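Local atomic coordinates of alpha-acetolactate decarboxylase (Bacillus subtilis subsp. subtilis str. 168, PDB entry 5XNE), a protein that decarboxylates (2S)-2-acetolactate to (R)-acetoin with release of carbon dioxide, the second of three steps from pyruvate to (R,R)-butane-2,3-diol. Residues Ile112-Leu117 and Cys195-Ser200; Met82-Asp87 and Lys97-Met102; Asp15-Gly20 and Phe216-Asp221. All blocks are in the same frame, centred on the assembly; numbering follows the deposited sequence.

Contact 1: residues Ile112-Leu117 and Cys195-Ser200; sequences IRIDGL and CTVTIS
I112 and I199 face each other in a non-hydrogen-bonded antiparallel pair, their side chains lying side by side and pointing the same way, with the two CG1 atoms 4.0 Å apart. I112 has CG1 anti to its backbone N (chi1 -178°), and CD1 reaches on to CG1 of V197, whose side chain it meets obliquely. At the next non-hydrogen-bonded pair, two residues along, V197 stands opposite I114. The CG2 of I114 presses against C195, 3.2 Å from SG and close to CB as well, a tight fit. F95 of helix 92-100 packs on I112, I114 and V197, so branched aliphatic residues suit this buried face.

The other face is polar. R113, extended from CG to NE, runs forward along its own strand to D115 and grips OD1 side-on with two nitrogens: OD1, 2.9 Å from NE, lies in the guanidinium plane and receives the NE proton on its syn lone pair, whereas NH2 meets the same oxygen from above the carboxylate plane. T154 also bonds to OD1, and D49 pairs with the guanidinium at NH1. The D115 CB touches CG2 of T196 at 3.6 Å, while a water bonded to D115 OD2 also contacts T196 O and T198 OG1 and ties the strands together.

Paired backbone bonds join R113 with T198 and D115 with T196. At G116 the chain turns a corner, where a side chain would collide with CA of C195 and with the preceding carbonyl. This is a regular antiparallel strand pair of a beta-rich enzyme, with one face apolar beneath a helix and the other charged.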
loop_
_atom_site.group_PDB
_atom_site.type_symbol
_atom_site.label_atom_id
_atom_site.label_comp_id
_atom_site.label_asym_id
_atom_site.label_seq_id
_atom_site.Cartn_x
_atom_site.Cartn_y
_atom_site.Cartn_z
ATOM N N ILE B 112 8.698 -5.529 -15.079
ATOM C CA ILE B 112 9.316 -6.575 -15.879
ATOM C C ILE B 112 8.820 -6.530 -17.313
ATOM O O ILE B 112 7.641 -6.295 -17.587
ATOM C CB ILE B 112 9.063 -7.963 -15.259
ATOM C CG1 ILE B 112 9.750 -9.068 -16.075
ATOM C CG2 ILE B 112 7.595 -8.243 -15.176
ATOM C CD1 ILE B 112 9.716 -10.419 -15.378
ATOM N N ARG B 113 9.755 -6.772 -18.231
ATOM C CA ARG B 113 9.496 -6.713 -19.652
ATOM C C ARG B 113 10.145 -7.897 -20.348
ATOM O O ARG B 113 11.303 -8.222 -20.087
ATOM C CB ARG B 113 10.028 -5.403 -20.218
ATOM C CG ARG B 113 9.800 -5.205 -21.673
ATOM C CD ARG B 113 10.355 -3.858 -22.066
ATOM N NE ARG B 113 10.349 -3.709 -23.504
ATOM C CZ ARG B 113 10.559 -2.559 -24.124
ATOM N NH1 ARG B 113 10.754 -1.451 -23.412
ATOM N NH2 ARG B 113 10.550 -2.522 -25.449
ATOM N N ILE B 114 9.370 -8.533 -21.211
ATOM C CA ILE B 114 9.812 -9.653 -22.024
ATOM C C ILE B 114 9.677 -9.232 -23.480
ATOM O O ILE B 114 8.566 -8.964 -23.930
ATOM C CB ILE B 114 8.942 -10.908 -21.813
ATOM C CG1 ILE B 114 9.206 -11.638 -20.501
ATOM C CG2 ILE B 114 9.180 -11.859 -22.895
ATOM C CD1 ILE B 114 8.390 -12.919 -20.428
ATOM N N ASP B 115 10.780 -9.179 -24.221
ATOM C CA ASP B 115 10.709 -8.827 -25.634
ATOM C C ASP B 115 11.196 -9.986 -26.477
ATOM O O ASP B 115 12.316 -10.447 -26.306
ATOM C CB ASP B 115 11.544 -7.590 -25.943
ATOM C CG ASP B 115 11.094 -6.379 -25.162
ATOM O OD1 ASP B 115 10.087 -5.757 -25.554
ATOM O OD2 ASP B 115 11.755 -6.053 -24.159
ATOM N N GLY B 116 10.357 -10.463 -27.383
ATOM C CA GLY B 116 10.782 -11.552 -28.244
ATOM C C GLY B 116 9.636 -12.273 -28.907
ATOM O O GLY B 116 8.639 -11.652 -29.280
ATOM N N LEU B 117 9.787 -13.588 -29.051
ATOM C CA LEU B 117 8.788 -14.411 -29.718
ATOM C C LEU B 117 8.166 -15.406 -28.764
ATOM O O LEU B 117 8.855 -16.103 -28.026
ATOM C CB LEU B 117 9.398 -15.154 -30.914
ATOM C CG LEU B 117 9.439 -14.333 -32.202
ATOM C CD1 LEU B 117 10.442 -13.181 -32.120
ATOM C CD2 LEU B 117 9.700 -15.216 -33.423
ATOM N N CYS B 195 13.209 -15.002 -25.741
ATOM C CA CYS B 195 13.006 -13.594 -25.427
ATOM C C CYS B 195 14.134 -13.018 -24.597
ATOM O O CYS B 195 14.909 -13.749 -23.975
ATOM C CB CYS B 195 11.677 -13.398 -24.684
ATOM S SG CYS B 195 11.662 -13.926 -22.928
ATOM N N THR B 196 14.217 -11.694 -24.595
ATOM C CA THR B 196 15.058 -10.974 -23.656
ATOM C C THR B 196 14.191 -10.467 -22.505
ATOM O O THR B 196 13.087 -9.949 -22.724
ATOM C CB THR B 196 15.795 -9.799 -24.331
ATOM O OG1 THR B 196 16.516 -9.043 -23.349
ATOM C CG2 THR B 196 14.828 -8.885 -25.053
ATOM N N VAL B 197 14.681 -10.657 -21.284
ATOM C CA VAL B 197 14.006 -10.146 -20.097
ATOM C C VAL B 197 14.762 -8.953 -19.542
ATOM O O VAL B 197 15.997 -8.936 -19.507
ATOM C CB VAL B 197 13.887 -11.211 -19.000
ATOM C CG1 VAL B 197 13.040 -10.689 -17.840
ATOM C CG2 VAL B 197 13.267 -12.474 -19.567
ATOM N N THR B 198 14.018 -7.938 -19.117
ATOM C CA THR B 198 14.608 -6.791 -18.452
ATOM C C THR B 198 13.756 -6.512 -17.219
ATOM O O THR B 198 12.524 -6.567 -17.296
ATOM C CB THR B 198 14.661 -5.558 -19.368
ATOM O OG1 THR B 198 15.231 -5.926 -20.633
ATOM C CG2 THR B 198 15.533 -4.491 -18.765
ATOM N N ILE B 199 14.412 -6.246 -16.093
ATOM C CA ILE B 199 13.728 -6.058 -14.807
ATOM C C ILE B 199 14.203 -4.769 -14.134
ATOM O O ILE B 199 15.399 -4.430 -14.160
ATOM C CB ILE B 199 13.959 -7.258 -13.866
ATOM C CG1 ILE B 199 13.450 -8.547 -14.514
ATOM C CG2 ILE B 199 13.264 -7.049 -12.527
ATOM C CD1 ILE B 199 13.657 -9.793 -13.678
ATOM N N SER B 200 13.254 -4.039 -13.543
ATOM C CA SER B 200 13.544 -2.779 -12.873
ATOM C C SER B 200 13.042 -2.856 -11.432
ATOM O O SER B 200 11.870 -3.134 -11.192
ATOM C CB SER B 200 12.895 -1.618 -13.628
ATOM O OG SER B 200 13.304 -0.360 -13.116
HETATM O O HOH W 1 13.246 -6.942 -22.270
#

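Contact 2: residues Met82-Asp87 and Lys97-Met102; sequences MTHKID and KEINSM
M102 lays its sulfur over one face of the H84 imidazole, SD standing 4.3 Å from the ring centroid and only 17° off the ring normal, displaced toward the CG and ND1 side. This is a Met-aromatic contact. The M102 chain is extended beyond CG and slides past the histidine in the opposite direction, which carries CE on to the strand, 4.1 Å from CB of M82 and almost as near to CB of H84. A long, flexible thioether suits this place because it can follow both a ring face and the aliphatic carbons beside it.

At the ring edge the partner is polar. H84 NE2 donates to OE2 of E98 over 3.0 Å, with an N-H...O angle of 167°; the oxygen lies in the ring plane and receives the proton on its anti lone pair. The carboxylate plane is turned 63° from the ring, its chain bent at chi2. I99 CD1 approaches CD2 of H84 obliquely, and I99 also packs on I199 and Y172. An alanine at H84 would probably leave E98 OE2 without its N-H donor and M102 SD without a ring to lie over.

Strand 82-86 and helix 92-100 are thus joined through a histidine that combines a nearly straight bond at its edge with sulfur over its face. The carboxylate neighbour would be expected to favour a protonated imidazole and so add an electrostatic component to this surface contact.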
loop_
_atom_site.group_PDB
_atom_site.type_symbol
_atom_site.label_atom_id
_atom_site.label_comp_id
_atom_site.label_asym_id
_atom_site.label_seq_id
_atom_site.Cartn_x
_atom_site.Cartn_y
_atom_site.Cartn_z
ATOM N N MET B 82 18.345 -5.264 -14.355
ATOM C CA MET B 82 18.744 -6.656 -14.555
ATOM C C MET B 82 18.296 -7.139 -15.924
ATOM O O MET B 82 17.210 -6.791 -16.401
ATOM C CB MET B 82 18.155 -7.562 -13.468
ATOM C CG MET B 82 18.609 -7.240 -12.050
ATOM S SD MET B 82 17.610 -8.040 -10.765
ATOM C CE MET B 82 16.333 -6.806 -10.519
ATOM N N THR B 83 19.136 -7.939 -16.569
ATOM C CA THR B 83 18.739 -8.570 -17.819
ATOM C C THR B 83 18.951 -10.073 -17.756
ATOM O O THR B 83 19.798 -10.569 -17.015
ATOM C CB THR B 83 19.504 -8.004 -19.016
ATOM O OG1 THR B 83 20.884 -8.366 -18.910
ATOM C CG2 THR B 83 19.368 -6.490 -19.071
ATOM N N HIS B 84 18.165 -10.795 -18.538
ATOM C CA HIS B 84 18.202 -12.245 -18.537
ATOM C C HIS B 84 17.740 -12.709 -19.907
ATOM O O HIS B 84 16.899 -12.061 -20.536
ATOM C CB HIS B 84 17.310 -12.806 -17.430
ATOM C CG HIS B 84 17.584 -14.238 -17.089
ATOM N ND1 HIS B 84 18.841 -14.695 -16.745
ATOM C CD2 HIS B 84 16.764 -15.312 -17.033
ATOM C CE1 HIS B 84 18.779 -15.989 -16.491
ATOM N NE2 HIS B 84 17.532 -16.391 -16.661
ATOM N N LYS B 85 18.305 -13.809 -20.388
ATOM C CA LYS B 85 17.915 -14.330 -21.690
ATOM C C LYS B 85 17.204 -15.664 -21.527
ATOM O O LYS B 85 17.638 -16.517 -20.752
ATOM C CB LYS B 85 19.137 -14.473 -22.601
ATOM C CG LYS B 85 19.790 -13.149 -22.974
ATOM C CD LYS B 85 18.879 -12.303 -23.856
ATOM C CE LYS B 85 19.562 -11.932 -25.171
ATOM N NZ LYS B 85 18.953 -10.732 -25.824
ATOM N N ILE B 86 16.092 -15.831 -22.233
ATOM C CA ILE B 86 15.413 -17.114 -22.268
ATOM C C ILE B 86 15.689 -17.654 -23.665
ATOM O O ILE B 86 15.216 -17.105 -24.666
ATOM C CB ILE B 86 13.900 -17.005 -21.971
ATOM C CG1 ILE B 86 13.632 -16.919 -20.462
ATOM C CG2 ILE B 86 13.171 -18.233 -22.473
ATOM C CD1 ILE B 86 14.302 -15.793 -19.744
ATOM N N ASP B 87 16.508 -18.701 -23.724
ATOM C CA ASP B 87 17.073 -19.177 -24.983
ATOM C C ASP B 87 16.109 -20.044 -25.762
ATOM O O ASP B 87 16.105 -20.043 -26.995
ATOM C CB ASP B 87 18.347 -19.979 -24.729
ATOM C CG ASP B 87 19.469 -19.144 -24.157
ATOM O OD1 ASP B 87 19.574 -17.945 -24.501
ATOM O OD2 ASP B 87 20.251 -19.706 -23.360
ATOM N N LYS B 97 8.754 -19.074 -12.025
ATOM C CA LYS B 97 9.558 -19.588 -10.932
ATOM C C LYS B 97 11.048 -19.360 -11.161
ATOM O O LYS B 97 11.803 -19.222 -10.206
ATOM C CB LYS B 97 9.272 -21.068 -10.679
ATOM C CG LYS B 97 7.794 -21.370 -10.571
ATOM C CD LYS B 97 7.281 -21.071 -9.172
ATOM C CE LYS B 97 5.754 -20.982 -9.158
ATOM N NZ LYS B 97 5.178 -20.516 -10.466
ATOM N N GLU B 98 11.484 -19.287 -12.413
ATOM C CA GLU B 98 12.899 -19.012 -12.662
ATOM C C GLU B 98 13.246 -17.566 -12.285
ATOM O O GLU B 98 14.236 -17.309 -11.591
ATOM C CB GLU B 98 13.264 -19.292 -14.121
ATOM C CG GLU B 98 14.611 -18.719 -14.541
ATOM C CD GLU B 98 15.315 -19.570 -15.590
ATOM O OE1 GLU B 98 15.040 -20.790 -15.653
ATOM O OE2 GLU B 98 16.142 -19.016 -16.353
ATOM N N ILE B 99 12.422 -16.623 -12.738
ATOM C CA ILE B 99 12.629 -15.217 -12.423
ATOM C C ILE B 99 12.495 -14.980 -10.923
ATOM O O ILE B 99 13.322 -14.303 -10.321
ATOM C CB ILE B 99 11.630 -14.314 -13.175
ATOM C CG1 ILE B 99 11.881 -14.398 -14.680
ATOM C CG2 ILE B 99 11.717 -12.869 -12.680
ATOM C CD1 ILE B 99 13.283 -14.021 -15.092
ATOM N N ASN B 100 11.459 -15.555 -10.319
ATOM C CA ASN B 100 11.172 -15.274 -8.916
ATOM C C ASN B 100 12.340 -15.669 -8.013
ATOM O O ASN B 100 12.615 -15.010 -7.005
ATOM C CB ASN B 100 9.849 -15.947 -8.484
ATOM C CG ASN B 100 9.957 -17.467 -8.260
ATOM O OD1 ASN B 100 11.029 -18.024 -8.011
ATOM N ND2 ASN B 100 8.816 -18.144 -8.374
ATOM N N SER B 101 13.051 -16.722 -8.404
ATOM C CA SER B 101 14.189 -17.197 -7.622
ATOM C C SER B 101 15.401 -16.278 -7.764
ATOM O O SER B 101 16.335 -16.350 -6.965
ATOM C CB SER B 101 14.563 -18.622 -8.038
ATOM O OG SER B 101 13.544 -19.546 -7.683
ATOM N N MET B 102 15.373 -15.416 -8.776
ATOM C CA MET B 102 16.510 -14.553 -9.112
ATOM C C MET B 102 16.348 -13.121 -8.573
ATOM O O MET B 102 17.307 -12.348 -8.516
ATOM C CB MET B 102 16.708 -14.556 -10.633
ATOM C CG MET B 102 16.961 -13.209 -11.292
ATOM S SD MET B 102 17.557 -13.382 -12.986
ATOM C CE MET B 102 17.751 -11.661 -13.459
#

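Contact 3: residues Asp15-Gly20 and Phe216-Asp221; sequences DGVYDG and FNANLD
D15 reaches across to A218, N219 and L220 from the loop just after helix 10-14. Its CB lies 3.7 Å from the backbone O of N219 and also comes near CD2 of L220, at 4.4 Å. With CG anti to the backbone N (chi1 -169°), the carboxylate carbon is carried to 3.4 Å from that same N219 O. At the tip the two oxygens part company. OD2 accepts the backbone N-H of N219 over 3.1 Å, the donor standing 58° out of the carboxylate plane, and it also touches CB of A218 at 3.6 Å. OD1 takes a proton from a water, which in turn accepts from ND2 of N219.

V17 adds a small apolar contact, its CG2 meeting the methyl of A218 at 3.8 Å; the short alanine lets both V17 and D15 come close. Between them G16 ends helix 10-14 in a Schellman motif, with a positive phi that favours glycine. Beyond the pair, A218 O accepts from N107 of the second subunit, so the 216-221 side of the contact also lies at the interface with that subunit. One aspartate therefore holds N219 twice, directly at the backbone and through water at the side-chain amide, by accepting N-H and water protons without an opposing charge among these partners.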
loop_
_atom_site.group_PDB
_atom_site.type_symbol
_atom_site.label_atom_id
_atom_site.label_comp_id
_atom_site.label_asym_id
_atom_site.label_seq_id
_atom_site.Cartn_x
_atom_site.Cartn_y
_atom_site.Cartn_z
ATOM N N ASP B 15 -15.257 -3.763 -6.815
ATOM C CA ASP B 15 -16.562 -3.256 -6.383
ATOM C C ASP B 15 -17.326 -2.549 -7.511
ATOM O O ASP B 15 -18.415 -2.015 -7.295
ATOM C CB ASP B 15 -16.393 -2.303 -5.196
ATOM C CG ASP B 15 -17.722 -1.958 -4.521
ATOM O OD1 ASP B 15 -18.518 -2.887 -4.272
ATOM O OD2 ASP B 15 -17.974 -0.765 -4.261
ATOM N N GLY B 16 -16.758 -2.531 -8.713
ATOM C CA GLY B 16 -17.462 -1.982 -9.858
ATOM C C GLY B 16 -17.288 -0.487 -10.030
ATOM O O GLY B 16 -18.060 0.166 -10.732
ATOM N N VAL B 17 -16.266 0.069 -9.397
ATOM C CA VAL B 17 -15.948 1.472 -9.589
ATOM C C VAL B 17 -15.066 1.551 -10.825
ATOM O O VAL B 17 -13.847 1.417 -10.747
ATOM C CB VAL B 17 -15.252 2.073 -8.365
ATOM C CG1 VAL B 17 -14.839 3.510 -8.618
ATOM C CG2 VAL B 17 -16.183 1.992 -7.155
ATOM N N TYR B 18 -15.692 1.739 -11.975
ATOM C CA TYR B 18 -14.943 1.712 -13.232
ATOM C C TYR B 18 -14.614 3.091 -13.774
ATOM O O TYR B 18 -13.958 3.202 -14.805
ATOM C CB TYR B 18 -15.713 0.925 -14.294
ATOM C CG TYR B 18 -16.017 -0.497 -13.892
ATOM C CD1 TYR B 18 -15.112 -1.240 -13.139
ATOM C CD2 TYR B 18 -17.221 -1.098 -14.244
ATOM C CE1 TYR B 18 -15.392 -2.554 -12.759
ATOM C CE2 TYR B 18 -17.508 -2.402 -13.869
ATOM C CZ TYR B 18 -16.600 -3.124 -13.125
ATOM O OH TYR B 18 -16.887 -4.413 -12.750
ATOM N N ASP B 19 -15.056 4.137 -13.090
ATOM C CA ASP B 19 -14.797 5.502 -13.545
ATOM C C ASP B 19 -13.855 6.199 -12.572
ATOM O O ASP B 19 -14.236 6.462 -11.435
ATOM C CB ASP B 19 -16.106 6.296 -13.664
ATOM C CG ASP B 19 -16.991 5.832 -14.819
ATOM O OD1 ASP B 19 -16.690 4.812 -15.474
ATOM O OD2 ASP B 19 -18.006 6.507 -15.058
ATOM N N GLY B 20 -12.625 6.479 -12.997
ATOM C CA GLY B 20 -11.710 7.243 -12.167
ATOM C C GLY B 20 -11.526 8.661 -12.679
ATOM O O GLY B 20 -12.186 9.075 -13.632
ATOM N N PHE B 216 -15.041 7.446 -3.017
ATOM C CA PHE B 216 -15.336 7.794 -1.621
ATOM C C PHE B 216 -16.420 6.878 -1.032
ATOM O O PHE B 216 -16.332 6.433 0.126
ATOM C CB PHE B 216 -15.805 9.245 -1.500
ATOM C CG PHE B 216 -14.696 10.264 -1.458
ATOM C CD1 PHE B 216 -13.565 10.140 -2.265
ATOM C CD2 PHE B 216 -14.802 11.374 -0.626
ATOM C CE1 PHE B 216 -12.570 11.087 -2.233
ATOM C CE2 PHE B 216 -13.794 12.341 -0.582
ATOM C CZ PHE B 216 -12.683 12.202 -1.389
ATOM N N ASN B 217 -17.445 6.604 -1.840
ATOM C CA ASN B 217 -18.613 5.848 -1.388
ATOM C C ASN B 217 -18.535 4.335 -1.611
ATOM O O ASN B 217 -19.451 3.602 -1.232
ATOM C CB ASN B 217 -19.869 6.395 -2.077
ATOM C CG ASN B 217 -20.195 7.806 -1.649
ATOM O OD1 ASN B 217 -19.925 8.199 -0.516
ATOM N ND2 ASN B 217 -20.786 8.585 -2.561
ATOM N N ALA B 218 -17.454 3.865 -2.224
ATOM C CA ALA B 218 -17.296 2.443 -2.525
ATOM C C ALA B 218 -17.211 1.577 -1.271
ATOM O O ALA B 218 -16.740 2.018 -0.218
ATOM C CB ALA B 218 -16.060 2.213 -3.386
ATOM N N ASN B 219 -17.645 0.326 -1.413
ATOM C CA ASN B 219 -17.498 -0.664 -0.352
ATOM C C ASN B 219 -16.252 -1.498 -0.600
ATOM O O ASN B 219 -16.223 -2.360 -1.484
ATOM C CB ASN B 219 -18.743 -1.549 -0.270
ATOM C CG ASN B 219 -18.633 -2.607 0.808
ATOM O OD1 ASN B 219 -17.956 -2.416 1.820
ATOM N ND2 ASN B 219 -19.300 -3.738 0.594
ATOM N N LEU B 220 -15.207 -1.228 0.174
ATOM C CA LEU B 220 -13.923 -1.870 -0.046
ATOM C C LEU B 220 -13.608 -2.845 1.074
ATOM O O LEU B 220 -12.443 -3.164 1.330
ATOM C CB LEU B 220 -12.816 -0.824 -0.163
ATOM C CG LEU B 220 -13.033 0.221 -1.256
ATOM C CD1 LEU B 220 -11.812 1.109 -1.418
ATOM C CD2 LEU B 220 -13.367 -0.467 -2.569
ATOM N N ASP B 221 -14.648 -3.310 1.754
ATOM C CA ASP B 221 -14.436 -4.239 2.851
ATOM C C ASP B 221 -15.018 -5.604 2.509
ATOM O O ASP B 221 -15.932 -6.105 3.165
ATOM C CB ASP B 221 -15.021 -3.675 4.148
ATOM C CG ASP B 221 -14.258 -2.440 4.636
ATOM O OD1 ASP B 221 -13.021 -2.537 4.825
ATOM O OD2 ASP B 221 -14.886 -1.373 4.827
HETATM O O HOH W 2 -20.040 -3.770 -2.336
#

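How the contacts relate
Contacts 1 and 2 form one continuous piece of structure, their centres 9 Å apart. Strand 195-208 runs between the other two strands, 109-115 and 82-86: V197 N lies 2.7 Å from H84 O and I199 N 2.9 Å from M82 O, both probable hydrogen bonds. Helix 92-100 leads on toward strand 109-115, and its F95 and I99 pack on contact 1. Contact 3 is remote, on the opposite side of the chain's centre, about 34 Å from contact 1 and 36 Å from contact 2 between centres, and closes a loop enclosing both. The zinc ion, bound by H173, H175 and H186, lies about 12 Å from the I112 side chain.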